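PDB 6WT8: STING-associated CdnE c-di-GMP synthase, which probably makes the second messenger cyclic di-GMP from GTP, which would signal to an associated STING receptor in bacterial antiphage defence. Local coordinates for residues L77-Q90 with N103-S115. Sequence-based numbering, arbitrary orientation.
Sequences LKKSHGNLVDFERQ and NDVDLVQITNKSS
L77, on the last turns of helix 60-81, meets L107 of strand 106-112 tip to tip, CD1 to CD2 at 3.8 Å, an apolar contact suited to the helix–sheet interface. One turn on, H81 carries the polar link: NE2 donates to OE1 of Q109 (2.9 Å), and the oxygen lies in the plane of the imidazole. S80 OG, hydrogen-bonded to ND1 of H81, helps to hold the ring's rotation; Q109 NE2 goes to S165 and T199, so this buried amide is satisfied at both ends. The backbone oxygen of N83 receives a long bond from the flexible K113, through NZ (3.3 Å). V85 to Q90 form an edge strand antiparallel to 106-112, which pairs in parallel with strand 192-204: the central sheet of the nucleotidyltransferase fold. D86, E88 and Q90 make hydrogen-bonded pairs with I110, V108 and D106; F87 and R89 make non-hydrogen-bonded pairs with Q109 and L107, side chains toward helix 60-81. The N112 amide offers D86 OD1 a nearly straight N-H (ND2, 2.9 Å, 175°) from above the carboxylate plane; OD2 turns to Y202. F87 lays CE1 against the aliphatic start of Q109, CB (3.7 Å). R89, bent at chi2 (-66°), is long enough to bring its guanidinium face over L107 CD1 while NH2 binds E74 and N71. Extended beyond CG, Q90 reaches the anti lone pair of D106 OD2 with NE2 (3.0 Å).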
ATOM      1  N   LEU A  77      21.590  -9.448  -6.943  1.00 13.17           N
ATOM      2  CA  LEU A  77      22.107  -8.255  -6.315  1.00 13.25           C
ATOM      3  C   LEU A  77      22.803  -8.599  -5.004  1.00 15.49           C
ATOM      4  O   LEU A  77      23.792  -7.961  -4.649  1.00 13.34           O
ATOM      5  CB  LEU A  77      20.947  -7.291  -6.058  1.00 13.12           C
ATOM      6  CG  LEU A  77      20.153  -6.848  -7.265  1.00 12.12           C
ATOM      7  CD1 LEU A  77      18.989  -6.006  -6.792  1.00 15.09           C
ATOM      8  CD2 LEU A  77      21.083  -5.906  -8.089  1.00 15.07           C
ATOM      9  N   LYS A  78      22.329  -9.625  -4.292  1.00 12.95           N
ATOM     10  CA  LYS A  78      22.942 -10.001  -3.008  1.00 13.12           C
ATOM     11  C   LYS A  78      24.308 -10.629  -3.228  1.00 13.19           C
ATOM     12  O   LYS A  78      25.256 -10.309  -2.512  1.00 15.58           O
ATOM     13  CB  LYS A  78      22.027 -10.969  -2.251  1.00 16.11           C
ATOM     14  CG  LYS A  78      22.589 -11.369  -0.926  1.00 16.68           C
ATOM     15  CD  LYS A  78      21.577 -12.250  -0.126  1.00 21.31           C
ATOM     16  CE  LYS A  78      20.569 -11.410   0.515  1.00 26.06           C
ATOM     17  NZ  LYS A  78      19.946 -12.204   1.686  1.00 31.99           N
ATOM     18  N   LYS A  79      24.435 -11.468  -4.269  1.00 13.59           N
ATOM     19  CA  LYS A  79      25.758 -12.009  -4.574  1.00 14.51           C
ATOM     20  C   LYS A  79      26.735 -10.883  -4.941  1.00 17.48           C
ATOM     21  O   LYS A  79      27.907 -10.921  -4.553  1.00 17.66           O
ATOM     22  CB  LYS A  79      25.626 -13.020  -5.710  1.00 17.42           C
ATOM     23  CG  LYS A  79      26.962 -13.845  -5.887  1.00 21.30           C
ATOM     24  CD  LYS A  79      26.787 -14.909  -6.978  1.00 23.82           C
ATOM     25  CE  LYS A  79      28.045 -15.786  -7.092  1.00 27.82           C
ATOM     26  NZ  LYS A  79      29.175 -14.947  -7.540  1.00 39.63           N
ATOM     27  N   SER A  80      26.262  -9.869  -5.677  1.00 15.61           N
ATOM     28  CA  SER A  80      27.106  -8.757  -6.123  1.00 13.85           C
ATOM     29  C   SER A  80      27.538  -7.848  -4.986  1.00 15.29           C
ATOM     30  O   SER A  80      28.722  -7.478  -4.917  1.00 16.47           O
ATOM     31  CB  SER A  80      26.334  -7.975  -7.211  1.00 16.17           C
ATOM     32  OG  SER A  80      26.920  -6.715  -7.448  1.00 18.41           O
ATOM     33  N   HIS A  81      26.598  -7.414  -4.122  1.00 14.04           N
ATOM     34  CA  HIS A  81      26.927  -6.364  -3.170  1.00 13.25           C
ATOM     35  C   HIS A  81      26.011  -6.409  -1.959  1.00 13.33           C
ATOM     36  O   HIS A  81      25.756  -5.371  -1.323  1.00 14.99           O
ATOM     37  CB  HIS A  81      26.857  -4.984  -3.861  1.00 12.90           C
ATOM     38  CG  HIS A  81      25.565  -4.721  -4.580  1.00 15.01           C
ATOM     39  ND1 HIS A  81      25.396  -4.934  -5.938  1.00 15.29           N
ATOM     40  CD2 HIS A  81      24.383  -4.259  -4.118  1.00 15.76           C
ATOM     41  CE1 HIS A  81      24.151  -4.635  -6.269  1.00 15.55           C
ATOM     42  NE2 HIS A  81      23.514  -4.211  -5.192  1.00 14.66           N
ATOM     43  N   GLY A  82      25.591  -7.636  -1.613  1.00 13.61           N
ATOM     44  CA  GLY A  82      24.782  -7.812  -0.406  1.00 13.64           C
ATOM     45  C   GLY A  82      25.469  -7.343   0.862  1.00 13.36           C
ATOM     46  O   GLY A  82      24.794  -7.040   1.862  1.00 15.45           O
ATOM     47  N   ASN A  83      26.793  -7.239   0.842  1.00 13.56           N
ATOM     48  CA  ASN A  83      27.555  -6.775   1.986  1.00 14.55           C
ATOM     49  C   ASN A  83      27.334  -5.295   2.256  1.00 17.63           C
ATOM     50  O   ASN A  83      27.794  -4.810   3.293  1.00 16.68           O
ATOM     51  CB  ASN A  83      29.053  -7.068   1.804  1.00 15.76           C
ATOM     52  CG  ASN A  83      29.617  -6.493   0.483  1.00 13.94           C
ATOM     53  OD1 ASN A  83      29.072  -6.803  -0.592  1.00 16.83           O
ATOM     54  ND2 ASN A  83      30.683  -5.654   0.572  1.00 15.68           N
ATOM     55  N   LEU A  84      26.704  -4.569   1.325  1.00 15.26           N
ATOM     56  CA  LEU A  84      26.481  -3.131   1.490  1.00 16.33           C
ATOM     57  C   LEU A  84      25.028  -2.755   1.706  1.00 14.34           C
ATOM     58  O   LEU A  84      24.751  -1.591   2.029  1.00 15.92           O
ATOM     59  CB  LEU A  84      26.993  -2.365   0.241  1.00 16.55           C
ATOM     60  CG  LEU A  84      28.525  -2.482   0.017  1.00 20.14           C
ATOM     61  CD1 LEU A  84      28.886  -1.623  -1.228  1.00 23.36           C
ATOM     62  CD2 LEU A  84      29.314  -1.979   1.194  1.00 22.77           C
ATOM     63  N   VAL A  85      24.084  -3.692   1.548  1.00 12.93           N
ATOM     64  CA  VAL A  85      22.677  -3.346   1.567  1.00 12.70           C
ATOM     65  C   VAL A  85      21.861  -4.407   2.305  1.00 14.16           C
ATOM     66  O   VAL A  85      22.243  -5.585   2.411  1.00 15.96           O
ATOM     67  CB  VAL A  85      22.115  -3.210   0.128  1.00 13.88           C
ATOM     68  CG1 VAL A  85      22.747  -2.046  -0.606  1.00 15.29           C
ATOM     69  CG2 VAL A  85      22.231  -4.537  -0.668  1.00 14.15           C
ATOM     70  N   ASP A  86      20.708  -3.955   2.812  1.00 13.46           N
ATOM     71  CA  ASP A  86      19.580  -4.818   3.146  1.00 13.40           C
ATOM     72  C   ASP A  86      18.571  -4.866   2.011  1.00 14.43           C
ATOM     73  O   ASP A  86      18.425  -3.914   1.242  1.00 16.57           O
ATOM     74  CB  ASP A  86      18.836  -4.284   4.359  1.00 16.30           C
ATOM     75  CG  ASP A  86      19.671  -4.295   5.640  1.00 20.04           C
ATOM     76  OD1 ASP A  86      20.653  -5.072   5.783  1.00 20.07           O
ATOM     77  OD2 ASP A  86      19.262  -3.541   6.568  1.00 26.22           O
ATOM     78  N   PHE A  87      17.834  -5.956   1.933  1.00 13.16           N
ATOM     79  CA  PHE A  87      16.803  -6.085   0.916  1.00 13.42           C
ATOM     80  C   PHE A  87      15.436  -6.133   1.545  1.00 15.68           C
ATOM     81  O   PHE A  87      15.196  -6.922   2.467  1.00 17.98           O
ATOM     82  CB  PHE A  87      17.008  -7.342   0.074  1.00 15.02           C
ATOM     83  CG  PHE A  87      18.292  -7.314  -0.730  1.00 13.31           C
ATOM     84  CD1 PHE A  87      18.317  -6.575  -1.918  1.00 15.50           C
ATOM     85  CD2 PHE A  87      19.467  -7.970  -0.302  1.00 13.54           C
ATOM     86  CE1 PHE A  87      19.482  -6.474  -2.655  1.00 15.87           C
ATOM     87  CE2 PHE A  87      20.618  -7.870  -1.042  1.00 16.82           C
ATOM     88  CZ  PHE A  87      20.619  -7.107  -2.202  1.00 16.76           C
ATOM     89  N   GLU A  88      14.522  -5.362   0.972  1.00 14.53           N
ATOM     90  CA  GLU A  88      13.141  -5.332   1.423  1.00 14.22           C
ATOM     91  C   GLU A  88      12.229  -5.226   0.208  1.00 13.50           C
ATOM     92  O   GLU A  88      12.654  -5.361  -0.941  1.00 14.87           O
ATOM     93  CB  GLU A  88      12.918  -4.142   2.368  1.00 14.74           C
ATOM     94  CG  GLU A  88      13.749  -4.178   3.671  1.00 19.57           C
ATOM     95  CD  GLU A  88      13.388  -5.338   4.616  1.00 25.68           C
ATOM     96  OE1 GLU A  88      12.303  -5.972   4.505  1.00 24.89           O
ATOM     97  OE2 GLU A  88      14.237  -5.599   5.493  1.00 30.43           O
ATOM     98  N   ARG A  89      10.911  -5.086   0.458  1.00 13.25           N
ATOM     99  CA  ARG A  89       9.925  -4.986  -0.606  1.00 13.96           C
ATOM    100  C   ARG A  89       8.947  -3.877  -0.287  1.00 15.55           C
ATOM    101  O   ARG A  89       8.689  -3.576   0.877  1.00 17.35           O
ATOM    102  CB  ARG A  89       9.103  -6.293  -0.744  1.00 15.73           C
ATOM    103  CG  ARG A  89       9.916  -7.562  -1.054  1.00 15.17           C
ATOM    104  CD  ARG A  89      10.551  -7.493  -2.425  1.00 16.50           C
ATOM    105  NE  ARG A  89      11.196  -8.794  -2.654  1.00 16.22           N
ATOM    106  CZ  ARG A  89      12.481  -9.061  -2.348  1.00 16.79           C
ATOM    107  NH1 ARG A  89      13.255  -8.096  -1.863  1.00 16.65           N
ATOM    108  NH2 ARG A  89      12.986 -10.296  -2.530  1.00 18.41           N
ATOM    109  N   GLN A  90       8.347  -3.284  -1.322  1.00 14.35           N
ATOM    110  CA  GLN A  90       7.293  -2.297  -1.082  1.00 12.64           C
ATOM    111  C   GLN A  90       6.246  -2.425  -2.158  1.00 12.73           C
ATOM    112  O   GLN A  90       6.434  -3.102  -3.174  1.00 15.13           O
ATOM    113  CB  GLN A  90       7.789  -0.853  -1.065  1.00 14.12           C
ATOM    114  CG  GLN A  90       8.442  -0.376  -2.398  1.00 13.07           C
ATOM    115  CD  GLN A  90       8.827   1.073  -2.411  1.00 15.90           C
ATOM    116  OE1 GLN A  90       9.010   1.708  -1.372  1.00 17.80           O
ATOM    117  NE2 GLN A  90       8.935   1.628  -3.621  1.00 18.03           N
ATOM    118  N   ASN A 103       0.266  -5.645 -11.502  1.00 15.89           N
ATOM    119  CA  ASN A 103       1.005  -4.960 -10.451  1.00 15.15           C
ATOM    120  C   ASN A 103       2.036  -5.904  -9.832  1.00 16.27           C
ATOM    121  O   ASN A 103       1.805  -7.103  -9.669  1.00 15.61           O
ATOM    122  CB  ASN A 103       0.056  -4.486  -9.363  1.00 16.98           C
ATOM    123  CG  ASN A 103      -0.934  -3.447  -9.805  1.00 23.53           C
ATOM    124  OD1 ASN A 103      -2.059  -3.455  -9.319  1.00 22.34           O
ATOM    125  ND2 ASN A 103      -0.525  -2.516 -10.677  1.00 29.37           N
ATOM    126  N   ASP A 104       3.193  -5.346  -9.459  1.00 15.02           N
ATOM    127  CA  ASP A 104       4.288  -6.099  -8.904  1.00 14.75           C
ATOM    128  C   ASP A 104       4.805  -5.474  -7.623  1.00 14.21           C
ATOM    129  O   ASP A 104       4.697  -4.254  -7.420  1.00 15.45           O
ATOM    130  CB  ASP A 104       5.436  -6.130  -9.912  1.00 14.46           C
ATOM    131  CG  ASP A 104       5.172  -7.073 -11.020  1.00 16.01           C
ATOM    132  OD1 ASP A 104       5.301  -8.296 -10.808  1.00 16.84           O
ATOM    133  OD2 ASP A 104       4.830  -6.593 -12.123  1.00 19.03           O
ATOM    134  N   VAL A 105       5.350  -6.336  -6.755  1.00 14.56           N
ATOM    135  CA  VAL A 105       6.194  -5.831  -5.651  1.00 14.80           C
ATOM    136  C   VAL A 105       7.379  -5.083  -6.256  1.00 16.33           C
ATOM    137  O   VAL A 105       7.909  -5.465  -7.312  1.00 15.92           O
ATOM    138  CB  VAL A 105       6.711  -6.917  -4.686  1.00 15.61           C
ATOM    139  CG1 VAL A 105       5.558  -7.663  -3.966  1.00 19.95           C
ATOM    140  CG2 VAL A 105       7.598  -7.959  -5.401  1.00 16.63           C
ATOM    141  N   ASP A 106       7.828  -4.023  -5.572  1.00 14.82           N
ATOM    142  CA  ASP A 106       9.141  -3.451  -5.899  1.00 13.55           C
ATOM    143  C   ASP A 106      10.190  -4.058  -4.975  1.00 16.00           C
ATOM    144  O   ASP A 106       9.933  -4.274  -3.769  1.00 16.15           O
ATOM    145  CB  ASP A 106       9.221  -1.936  -5.625  1.00 14.47           C
ATOM    146  CG  ASP A 106       8.324  -1.088  -6.448  1.00 24.79           C
ATOM    147  OD1 ASP A 106       7.935  -1.460  -7.553  1.00 20.13           O
ATOM    148  OD2 ASP A 106       8.039   0.050  -5.983  1.00 21.70           O
ATOM    149  N   LEU A 107      11.387  -4.298  -5.514  1.00 13.74           N
ATOM    150  CA  LEU A 107      12.507  -4.687  -4.666  1.00 12.98           C
ATOM    151  C   LEU A 107      13.234  -3.429  -4.189  1.00 13.64           C
ATOM    152  O   LEU A 107      13.539  -2.536  -4.997  1.00 15.09           O
ATOM    153  CB  LEU A 107      13.467  -5.574  -5.472  1.00 12.79           C
ATOM    154  CG  LEU A 107      14.728  -6.051  -4.694  1.00 16.61           C
ATOM    155  CD1 LEU A 107      15.197  -7.350  -5.291  1.00 24.97           C
ATOM    156  CD2 LEU A 107      15.881  -5.015  -4.799  1.00 18.25           C
ATOM    157  N   VAL A 108      13.490  -3.329  -2.878  1.00 11.74           N
ATOM    158  CA  VAL A 108      14.193  -2.180  -2.319  1.00 13.39           C
ATOM    159  C   VAL A 108      15.522  -2.667  -1.779  1.00 13.10           C
ATOM    160  O   VAL A 108      15.562  -3.592  -0.945  1.00 14.79           O
ATOM    161  CB  VAL A 108      13.369  -1.517  -1.196  1.00 13.17           C
ATOM    162  CG1 VAL A 108      14.018  -0.182  -0.818  1.00 15.91           C
ATOM    163  CG2 VAL A 108      11.974  -1.245  -1.676  1.00 14.74           C
ATOM    164  N   GLN A 109      16.619  -2.044  -2.191  1.00 12.74           N
ATOM    165  CA  GLN A 109      17.924  -2.332  -1.602  1.00 12.91           C
ATOM    166  C   GLN A 109      18.391  -1.082  -0.872  1.00 13.71           C
ATOM    167  O   GLN A 109      18.303   0.024  -1.411  1.00 13.43           O
ATOM    168  CB  GLN A 109      18.912  -2.829  -2.636  1.00 14.67           C
ATOM    169  CG  GLN A 109      19.233  -1.822  -3.712  1.00 13.53           C
ATOM    170  CD  GLN A 109      20.175  -2.412  -4.760  1.00 15.41           C
ATOM    171  OE1 GLN A 109      20.802  -3.476  -4.577  1.00 15.39           O
ATOM    172  NE2 GLN A 109      20.288  -1.696  -5.864  1.00 14.49           N
ATOM    173  N   ILE A 110      18.739  -1.219   0.408  1.00 14.10           N
ATOM    174  CA  ILE A 110      18.933  -0.089   1.300  1.00 12.91           C
ATOM    175  C   ILE A 110      20.348  -0.181   1.838  1.00 14.25           C
ATOM    176  O   ILE A 110      20.699  -1.163   2.511  1.00 15.66           O
ATOM    177  CB  ILE A 110      17.891  -0.142   2.443  1.00 12.87           C
ATOM    178  CG1 ILE A 110      16.473  -0.331   1.884  1.00 14.98           C
ATOM    179  CG2 ILE A 110      18.000   1.141   3.221  1.00 16.83           C
ATOM    180  CD1 ILE A 110      15.434  -0.818   2.957  1.00 21.52           C
ATOM    181  N   THR A 111      21.173   0.841   1.593  1.00 13.85           N
ATOM    182  CA  THR A 111      22.512   0.802   2.155  1.00 14.21           C
ATOM    183  C   THR A 111      22.436   0.726   3.680  1.00 15.33           C
ATOM    184  O   THR A 111      21.549   1.330   4.298  1.00 19.31           O
ATOM    185  CB  THR A 111      23.285   2.034   1.711  1.00 16.92           C
ATOM    186  OG1 THR A 111      22.551   3.236   2.034  1.00 19.07           O
ATOM    187  CG2 THR A 111      23.573   1.926   0.231  1.00 18.59           C
ATOM    188  N   ASN A 112      23.291  -0.113   4.291  1.00 16.85           N
ATOM    189  CA  ASN A 112      23.066  -0.447   5.703  1.00 18.24           C
ATOM    190  C   ASN A 112      24.289  -0.159   6.574  1.00 23.48           C
ATOM    191  O   ASN A 112      24.312  -0.620   7.724  1.00 27.14           O
ATOM    192  CB  ASN A 112      22.629  -1.923   5.857  1.00 19.54           C
ATOM    193  CG  ASN A 112      23.706  -2.905   5.378  1.00 20.23           C
ATOM    194  OD1 ASN A 112      24.854  -2.514   5.114  1.00 22.69           O
ATOM    195  ND2 ASN A 112      23.337  -4.179   5.268  1.00 21.19           N
ATOM    196  N   LYS A 113      25.269   0.566   6.057  1.00 23.16           N
ATOM    197  CA  LYS A 113      26.477   0.993   6.777  1.00 33.66           C
ATOM    198  C   LYS A 113      26.309   2.296   7.525  1.00 35.45           C
ATOM    199  O   LYS A 113      27.098   2.588   8.439  1.00 35.57           O
ATOM    200  CB  LYS A 113      27.615   1.269   5.814  1.00 33.59           C
ATOM    201  CG  LYS A 113      28.043   0.133   4.981  1.00 43.07           C
ATOM    202  CD  LYS A 113      28.466  -0.992   5.850  1.00 46.74           C
ATOM    203  CE  LYS A 113      29.573  -1.760   5.171  1.00 52.63           C
ATOM    204  NZ  LYS A 113      29.460  -3.179   5.605  1.00 55.98           N
ATOM    205  N   SER A 114      25.431   3.153   7.021  1.00 26.39           N
ATOM    206  CA  SER A 114      25.159   4.453   7.607  1.00 30.77           C
ATOM    207  C   SER A 114      23.698   4.736   7.352  1.00 25.56           C
ATOM    208  O   SER A 114      23.078   4.130   6.473  1.00 28.20           O
ATOM    209  CB  SER A 114      26.031   5.554   7.000  1.00 40.23           C
ATOM    210  OG  SER A 114      25.798   5.639   5.608  1.00 50.93           O
ATOM    211  N   SER A 115      23.129   5.576   8.197  1.00 28.88           N
ATOM    212  CA  SER A 115      21.726   5.897   8.093  1.00 24.93           C
ATOM    213  C   SER A 115      21.554   7.394   8.292  1.00 23.47           C
ATOM    214  O   SER A 115      22.321   8.036   9.002  1.00 29.55           O
ATOM    215  CB  SER A 115      20.928   5.129   9.138  1.00 26.01           C
ATOM    216  OG  SER A 115      19.555   5.427   9.048  1.00 39.05           O
TER
HETATM  217  O   HOH W   1      24.955  -6.473   4.555  1.00 24.66           O
HETATM  218  O   HOH W   2      26.884  -4.019   5.847  1.00 30.48           O